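Local coordinates for protein peptide synthetase, module 7 (Actinoplanes teichomyceticus, PDB 4TX3) that belongs to the condensation-domain family of peptide synthetases and, probably as the X-domain of teicoplanin assembly, is thought to recruit cytochrome P450 enzymes to the synthetase-bound peptide, at residues Asp224-Val238 / Ala419-Ala433. Residues are numbered along the deposited sequence; the frame is centred on the assembly and turned at random.
Sequences DRARPAIPSRRAGTV and ALHYAADLFDHDTAA. With SO4 (sulfate ion), chain G; SO4 (sulfate ion), chain F.
An antiparallel strand pair at the edge of a four-stranded sheet joins Gly236 to Tyr422. The two form a hydrogen-bonded pair: Gly236 N reaches Tyr422 O at 3.1 Å in the carbonyl plane, and Tyr422 N returns to Gly236 O at 3.0 Å. Tyr422 CG lies between its backbone N and carbonyl carbon (chi1 61°), which swings the ring across to the partner strand. Gly236 CA makes a CH-pi contact 4.0 Å from the centroid of the Tyr422 ring, 28° off its normal, while Ala432 CB packs on the opposite face. Thr237 CG2 likewise sits over a face of the His421 ring.

In the condensation-domain fold, of the CoA-dependent acyltransferase type, strand 235-242 is outermost within this chain and 413-423 lies next to it, bonded on its far side to 399-407. The chain then leaves the sheet through the turn that leads into helix 429-448. Here the Asp425 carboxylate faces the loop before strand 235-242. Ser232 N bonds OD2 of Asp425 at 3.1 Å, on the syn side but well out of the carboxylate plane, and Ser232 OG meets OD1 of Asp425 at 2.8 Å from above that plane. That hydroxyl also accepts from Arg234 N, an ST turn. Arg234 NH2 adds a salt bridge to Asp425 OD1 at 3.1 Å, its guanidinium turned 54° from the carboxylate.

Nearer the helix, two donors grip Asp224 OD2: Asp428 N at 2.7 Å on its anti side, somewhat out of the carboxylate plane, and Thr431 OG1 at 2.5 Å on its syn lone pair, joining the N-terminal end of helix 429-448 to the connection that precedes strand 235-242.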
loop_
_atom_site.group_PDB
_atom_site.type_symbol
_atom_site.label_atom_id
_atom_site.label_comp_id
_atom_site.label_asym_id
_atom_site.label_seq_id
_atom_site.Cartn_x
_atom_site.Cartn_y
_atom_site.Cartn_z
ATOM N N ASP B 224 -15.989 17.311 -34.133
ATOM C CA ASP B 224 -15.835 17.033 -35.559
ATOM C C ASP B 224 -17.154 16.502 -36.135
ATOM O O ASP B 224 -17.365 16.528 -37.349
ATOM C CB ASP B 224 -14.702 16.030 -35.806
ATOM C CG ASP B 224 -13.326 16.642 -35.617
ATOM O OD1 ASP B 224 -13.023 17.669 -36.254
ATOM O OD2 ASP B 224 -12.542 16.106 -34.814
ATOM N N ARG B 225 -18.031 16.026 -35.254
ATOM C CA ARG B 225 -19.354 15.521 -35.625
ATOM C C ARG B 225 -20.375 15.856 -34.558
ATOM O O ARG B 225 -20.029 16.016 -33.385
ATOM C CB ARG B 225 -19.361 14.004 -35.808
ATOM C CG ARG B 225 -18.540 13.480 -36.916
ATOM C CD ARG B 225 -18.006 12.114 -36.579
ATOM N NE ARG B 225 -16.638 12.064 -37.061
ATOM C CZ ARG B 225 -15.566 11.967 -36.291
ATOM N NH1 ARG B 225 -15.683 11.847 -34.980
ATOM N NH2 ARG B 225 -14.373 11.959 -36.853
ATOM N N ALA B 226 -21.639 15.916 -34.954
ATOM C CA ALA B 226 -22.697 16.198 -34.002
ATOM C C ALA B 226 -22.860 15.017 -33.043
ATOM O O ALA B 226 -22.545 13.878 -33.395
ATOM C CB ALA B 226 -24.004 16.492 -34.721
ATOM N N ARG B 227 -23.341 15.305 -31.834
ATOM C CA ARG B 227 -23.604 14.280 -30.842
ATOM C C ARG B 227 -24.779 13.437 -31.304
ATOM O O ARG B 227 -25.859 13.972 -31.524
ATOM C CB ARG B 227 -23.887 14.910 -29.479
ATOM C CG ARG B 227 -23.875 13.938 -28.314
ATOM C CD ARG B 227 -24.323 14.614 -27.017
ATOM N NE ARG B 227 -23.475 15.749 -26.693
ATOM C CZ ARG B 227 -22.292 15.640 -26.099
ATOM N NH1 ARG B 227 -21.819 14.439 -25.760
ATOM N NH2 ARG B 227 -21.580 16.731 -25.851
ATOM N N PRO B 228 -24.557 12.123 -31.492
ATOM C CA PRO B 228 -25.611 11.170 -31.841
ATOM C C PRO B 228 -26.554 10.930 -30.676
ATOM O O PRO B 228 -26.158 11.141 -29.534
ATOM C CB PRO B 228 -24.835 9.898 -32.178
ATOM C CG PRO B 228 -23.596 10.011 -31.417
ATOM C CD PRO B 228 -23.237 11.468 -31.452
ATOM N N ALA B 229 -27.776 10.491 -30.955
ATOM C CA ALA B 229 -28.729 10.186 -29.890
ATOM C C ALA B 229 -28.222 9.061 -28.989
ATOM O O ALA B 229 -28.297 9.149 -27.762
ATOM C CB ALA B 229 -30.077 9.820 -30.478
ATOM N N ILE B 230 -27.697 8.009 -29.610
ATOM C CA ILE B 230 -27.157 6.871 -28.871
ATOM C C ILE B 230 -25.650 6.763 -29.017
ATOM O O ILE B 230 -25.139 6.646 -30.129
ATOM C CB ILE B 230 -27.766 5.563 -29.343
ATOM C CG1 ILE B 230 -29.288 5.616 -29.232
ATOM C CG2 ILE B 230 -27.190 4.411 -28.553
ATOM C CD1 ILE B 230 -29.942 4.390 -29.798
ATOM N N PRO B 231 -24.931 6.777 -27.889
ATOM C CA PRO B 231 -23.468 6.797 -27.938
ATOM C C PRO B 231 -22.880 5.439 -28.290
ATOM O O PRO B 231 -23.445 4.409 -27.932
ATOM C CB PRO B 231 -23.086 7.200 -26.516
ATOM C CG PRO B 231 -24.184 6.624 -25.680
ATOM C CD PRO B 231 -25.439 6.738 -26.504
ATOM N N SER B 232 -21.753 5.443 -28.987
ATOM C CA SER B 232 -21.003 4.218 -29.199
ATOM C C SER B 232 -20.071 3.973 -28.018
ATOM O O SER B 232 -19.693 2.843 -27.742
ATOM C CB SER B 232 -20.200 4.295 -30.486
ATOM O OG SER B 232 -19.025 5.052 -30.282
ATOM N N ARG B 233 -19.727 5.055 -27.322
ATOM C CA ARG B 233 -18.730 5.066 -26.251
ATOM C C ARG B 233 -17.345 4.596 -26.694
ATOM O O ARG B 233 -16.534 4.211 -25.852
ATOM C CB ARG B 233 -19.182 4.217 -25.055
ATOM C CG ARG B 233 -20.473 4.657 -24.399
ATOM C CD ARG B 233 -20.737 3.818 -23.140
ATOM N NE ARG B 233 -22.058 4.062 -22.571
ATOM C CZ ARG B 233 -22.923 3.116 -22.217
ATOM N NH1 ARG B 233 -22.615 1.833 -22.344
ATOM N NH2 ARG B 233 -24.099 3.455 -21.714
ATOM N N ARG B 234 -17.055 4.638 -27.993
ATOM C CA ARG B 234 -15.706 4.296 -28.454
ATOM C C ARG B 234 -14.723 5.399 -28.080
ATOM O O ARG B 234 -15.090 6.558 -27.969
ATOM C CB ARG B 234 -15.678 4.049 -29.965
ATOM C CG ARG B 234 -16.388 2.777 -30.416
ATOM C CD ARG B 234 -16.348 2.601 -31.945
ATOM N NE ARG B 234 -17.045 3.695 -32.627
ATOM C CZ ARG B 234 -16.460 4.649 -33.362
ATOM N NH1 ARG B 234 -15.143 4.634 -33.590
ATOM N NH2 ARG B 234 -17.209 5.607 -33.912
ATOM N N ALA B 235 -13.463 5.040 -27.903
ATOM C CA ALA B 235 -12.492 5.984 -27.377
ATOM C C ALA B 235 -11.147 5.862 -28.058
ATOM O O ALA B 235 -10.689 4.761 -28.340
ATOM C CB ALA B 235 -12.328 5.782 -25.878
ATOM N N GLY B 236 -10.516 7.000 -28.311
ATOM C CA GLY B 236 -9.147 7.028 -28.785
ATOM C C GLY B 236 -8.286 7.682 -27.728
ATOM O O GLY B 236 -8.809 8.253 -26.773
ATOM N N THR B 237 -6.970 7.608 -27.882
ATOM C CA THR B 237 -6.081 8.295 -26.958
ATOM C C THR B 237 -4.968 9.007 -27.687
ATOM O O THR B 237 -4.688 8.701 -28.833
ATOM C CB THR B 237 -5.453 7.336 -25.934
ATOM O OG1 THR B 237 -4.752 6.291 -26.617
ATOM C CG2 THR B 237 -6.516 6.719 -25.059
ATOM N N VAL B 238 -4.365 9.984 -27.012
ATOM C CA VAL B 238 -3.170 10.674 -27.471
ATOM C C VAL B 238 -2.278 10.897 -26.252
ATOM O O VAL B 238 -2.755 11.305 -25.187
ATOM C CB VAL B 238 -3.488 12.037 -28.162
ATOM C CG1 VAL B 238 -4.334 11.828 -29.394
ATOM C CG2 VAL B 238 -4.219 12.987 -27.219
ATOM N N ALA B 419 -2.117 10.892 -20.870
ATOM C CA ALA B 419 -2.878 10.683 -22.077
ATOM C C ALA B 419 -4.217 11.384 -22.004
ATOM O O ALA B 419 -4.779 11.554 -20.921
ATOM C CB ALA B 419 -3.078 9.209 -22.324
ATOM N N LEU B 420 -4.703 11.792 -23.172
ATOM C CA LEU B 420 -6.030 12.357 -23.319
ATOM C C LEU B 420 -6.928 11.318 -23.974
ATOM O O LEU B 420 -6.682 10.921 -25.106
ATOM C CB LEU B 420 -5.998 13.651 -24.156
ATOM C CG LEU B 420 -7.368 14.200 -24.567
ATOM C CD1 LEU B 420 -8.236 14.531 -23.339
ATOM C CD2 LEU B 420 -7.233 15.412 -25.445
ATOM N N HIS B 421 -7.954 10.860 -23.268
ATOM C CA HIS B 421 -8.917 9.963 -23.884
ATOM C C HIS B 421 -10.076 10.785 -24.425
ATOM O O HIS B 421 -10.504 11.742 -23.786
ATOM C CB HIS B 421 -9.401 8.919 -22.884
ATOM C CG HIS B 421 -8.300 8.070 -22.318
ATOM N ND1 HIS B 421 -8.296 6.696 -22.411
ATOM C CD2 HIS B 421 -7.176 8.401 -21.640
ATOM C CE1 HIS B 421 -7.215 6.218 -21.820
ATOM N NE2 HIS B 421 -6.518 7.231 -21.345
ATOM N N TYR B 422 -10.581 10.437 -25.601
ATOM C CA TYR B 422 -11.672 11.215 -26.176
ATOM C C TYR B 422 -12.714 10.339 -26.819
ATOM O O TYR B 422 -12.443 9.208 -27.221
ATOM C CB TYR B 422 -11.148 12.208 -27.216
ATOM C CG TYR B 422 -10.457 11.525 -28.369
ATOM C CD1 TYR B 422 -9.115 11.161 -28.280
ATOM C CD2 TYR B 422 -11.144 11.221 -29.538
ATOM C CE1 TYR B 422 -8.472 10.526 -29.325
ATOM C CE2 TYR B 422 -10.508 10.578 -30.590
ATOM C CZ TYR B 422 -9.174 10.236 -30.475
ATOM O OH TYR B 422 -8.533 9.605 -31.517
ATOM N N ALA B 423 -13.910 10.893 -26.935
ATOM C CA ALA B 423 -15.029 10.184 -27.527
ATOM C C ALA B 423 -14.876 10.225 -29.042
ATOM O O ALA B 423 -15.045 11.277 -29.661
ATOM C CB ALA B 423 -16.349 10.803 -27.085
ATOM N N ALA B 424 -14.549 9.085 -29.640
ATOM C CA ALA B 424 -14.234 9.063 -31.072
ATOM C C ALA B 424 -15.444 9.449 -31.933
ATOM O O ALA B 424 -15.286 9.879 -33.069
ATOM C CB ALA B 424 -13.696 7.697 -31.477
ATOM N N ASP B 425 -16.641 9.315 -31.371
ATOM C CA ASP B 425 -17.870 9.745 -32.026
ATOM C C ASP B 425 -17.861 11.232 -32.343
ATOM O O ASP B 425 -18.471 11.673 -33.318
ATOM C CB ASP B 425 -19.084 9.448 -31.139
ATOM C CG ASP B 425 -19.615 8.044 -31.313
ATOM O OD1 ASP B 425 -18.950 7.226 -31.985
ATOM O OD2 ASP B 425 -20.701 7.759 -30.771
ATOM N N LEU B 426 -17.183 11.996 -31.491
ATOM C CA LEU B 426 -17.233 13.450 -31.524
ATOM C C LEU B 426 -15.949 14.059 -32.049
ATOM O O LEU B 426 -15.969 15.133 -32.646
ATOM C CB LEU B 426 -17.508 14.008 -30.124
ATOM C CG LEU B 426 -18.754 13.537 -29.372
ATOM C CD1 LEU B 426 -18.798 14.158 -27.979
ATOM C CD2 LEU B 426 -20.019 13.856 -30.141
ATOM N N PHE B 427 -14.830 13.381 -31.816
ATOM C CA PHE B 427 -13.520 13.938 -32.144
ATOM C C PHE B 427 -12.666 13.029 -33.020
ATOM O O PHE B 427 -12.638 11.815 -32.838
ATOM C CB PHE B 427 -12.723 14.245 -30.871
ATOM C CG PHE B 427 -13.413 15.184 -29.917
ATOM C CD1 PHE B 427 -13.451 16.554 -30.170
ATOM C CD2 PHE B 427 -13.990 14.701 -28.747
ATOM C CE1 PHE B 427 -14.065 17.424 -29.279
ATOM C CE2 PHE B 427 -14.610 15.562 -27.853
ATOM C CZ PHE B 427 -14.648 16.927 -28.117
ATOM N N ASP B 428 -11.949 13.647 -33.949
ATOM C CA ASP B 428 -10.870 13.010 -34.678
ATOM C C ASP B 428 -9.576 13.070 -33.877
ATOM O O ASP B 428 -9.420 13.948 -33.021
ATOM C CB ASP B 428 -10.672 13.690 -36.030
ATOM C CG ASP B 428 -11.730 13.315 -37.005
ATOM O OD1 ASP B 428 -12.145 12.144 -36.962
ATOM O OD2 ASP B 428 -12.163 14.173 -37.805
ATOM N N HIS B 429 -8.644 12.164 -34.176
ATOM C CA HIS B 429 -7.372 12.062 -33.453
ATOM C C HIS B 429 -6.585 13.365 -33.483
ATOM O O HIS B 429 -5.936 13.707 -32.492
ATOM C CB HIS B 429 -6.510 10.933 -34.031
ATOM C CG HIS B 429 -5.241 10.685 -33.274
ATOM N ND1 HIS B 429 -4.047 11.289 -33.602
ATOM C CD2 HIS B 429 -4.982 9.896 -32.204
ATOM C CE1 HIS B 429 -3.105 10.884 -32.769
ATOM N NE2 HIS B 429 -3.645 10.034 -31.914
ATOM N N ASP B 430 -6.639 14.087 -34.607
ATOM C CA ASP B 430 -5.876 15.338 -34.745
ATOM C C ASP B 430 -6.467 16.474 -33.903
ATOM O O ASP B 430 -5.733 17.288 -33.342
ATOM C CB ASP B 430 -5.763 15.769 -36.224
ATOM C CG ASP B 430 -7.118 15.956 -36.916
ATOM O OD1 ASP B 430 -8.090 16.445 -36.287
ATOM O OD2 ASP B 430 -7.201 15.639 -38.126
ATOM N N THR B 431 -7.793 16.524 -33.818
ATOM C CA THR B 431 -8.453 17.451 -32.917
ATOM C C THR B 431 -7.975 17.230 -31.483
ATOM O O THR B 431 -7.674 18.186 -30.776
ATOM C CB THR B 431 -9.978 17.306 -32.981
ATOM O OG1 THR B 431 -10.400 17.380 -34.347
ATOM C CG2 THR B 431 -10.656 18.418 -32.194
ATOM N N ALA B 432 -7.879 15.970 -31.067
ATOM C CA ALA B 432 -7.502 15.657 -29.693
ATOM C C ALA B 432 -6.028 15.906 -29.463
ATOM O O ALA B 432 -5.612 16.252 -28.352
ATOM C CB ALA B 432 -7.847 14.238 -29.366
ATOM N N ALA B 433 -5.240 15.724 -30.519
ATOM C CA ALA B 433 -3.806 15.935 -30.451
ATOM C C ALA B 433 -3.462 17.419 -30.263
ATOM O O ALA B 433 -2.533 17.763 -29.523
ATOM C CB ALA B 433 -3.139 15.382 -31.705
HETATM S S SO4 G . -9.084 9.409 -36.702
HETATM O O1 SO4 G . -8.826 7.981 -36.452
HETATM O O2 SO4 G . -10.245 9.582 -37.586
HETATM O O3 SO4 G . -9.356 10.076 -35.425
HETATM O O4 SO4 G . -7.902 10.022 -37.319
HETATM S S SO4 F . -23.546 -1.442 -20.389
HETATM O O1 SO4 F . -24.257 -1.985 -19.231
HETATM O O2 SO4 F . -23.386 -2.496 -21.387
HETATM O O3 SO4 F . -24.334 -0.351 -20.981
HETATM O O4 SO4 F . -22.239 -0.934 -19.953
HETATM O O HOH W 1 -23.358 6.006 -32.131
HETATM O O HOH W 2 -17.531 7.841 -28.638
#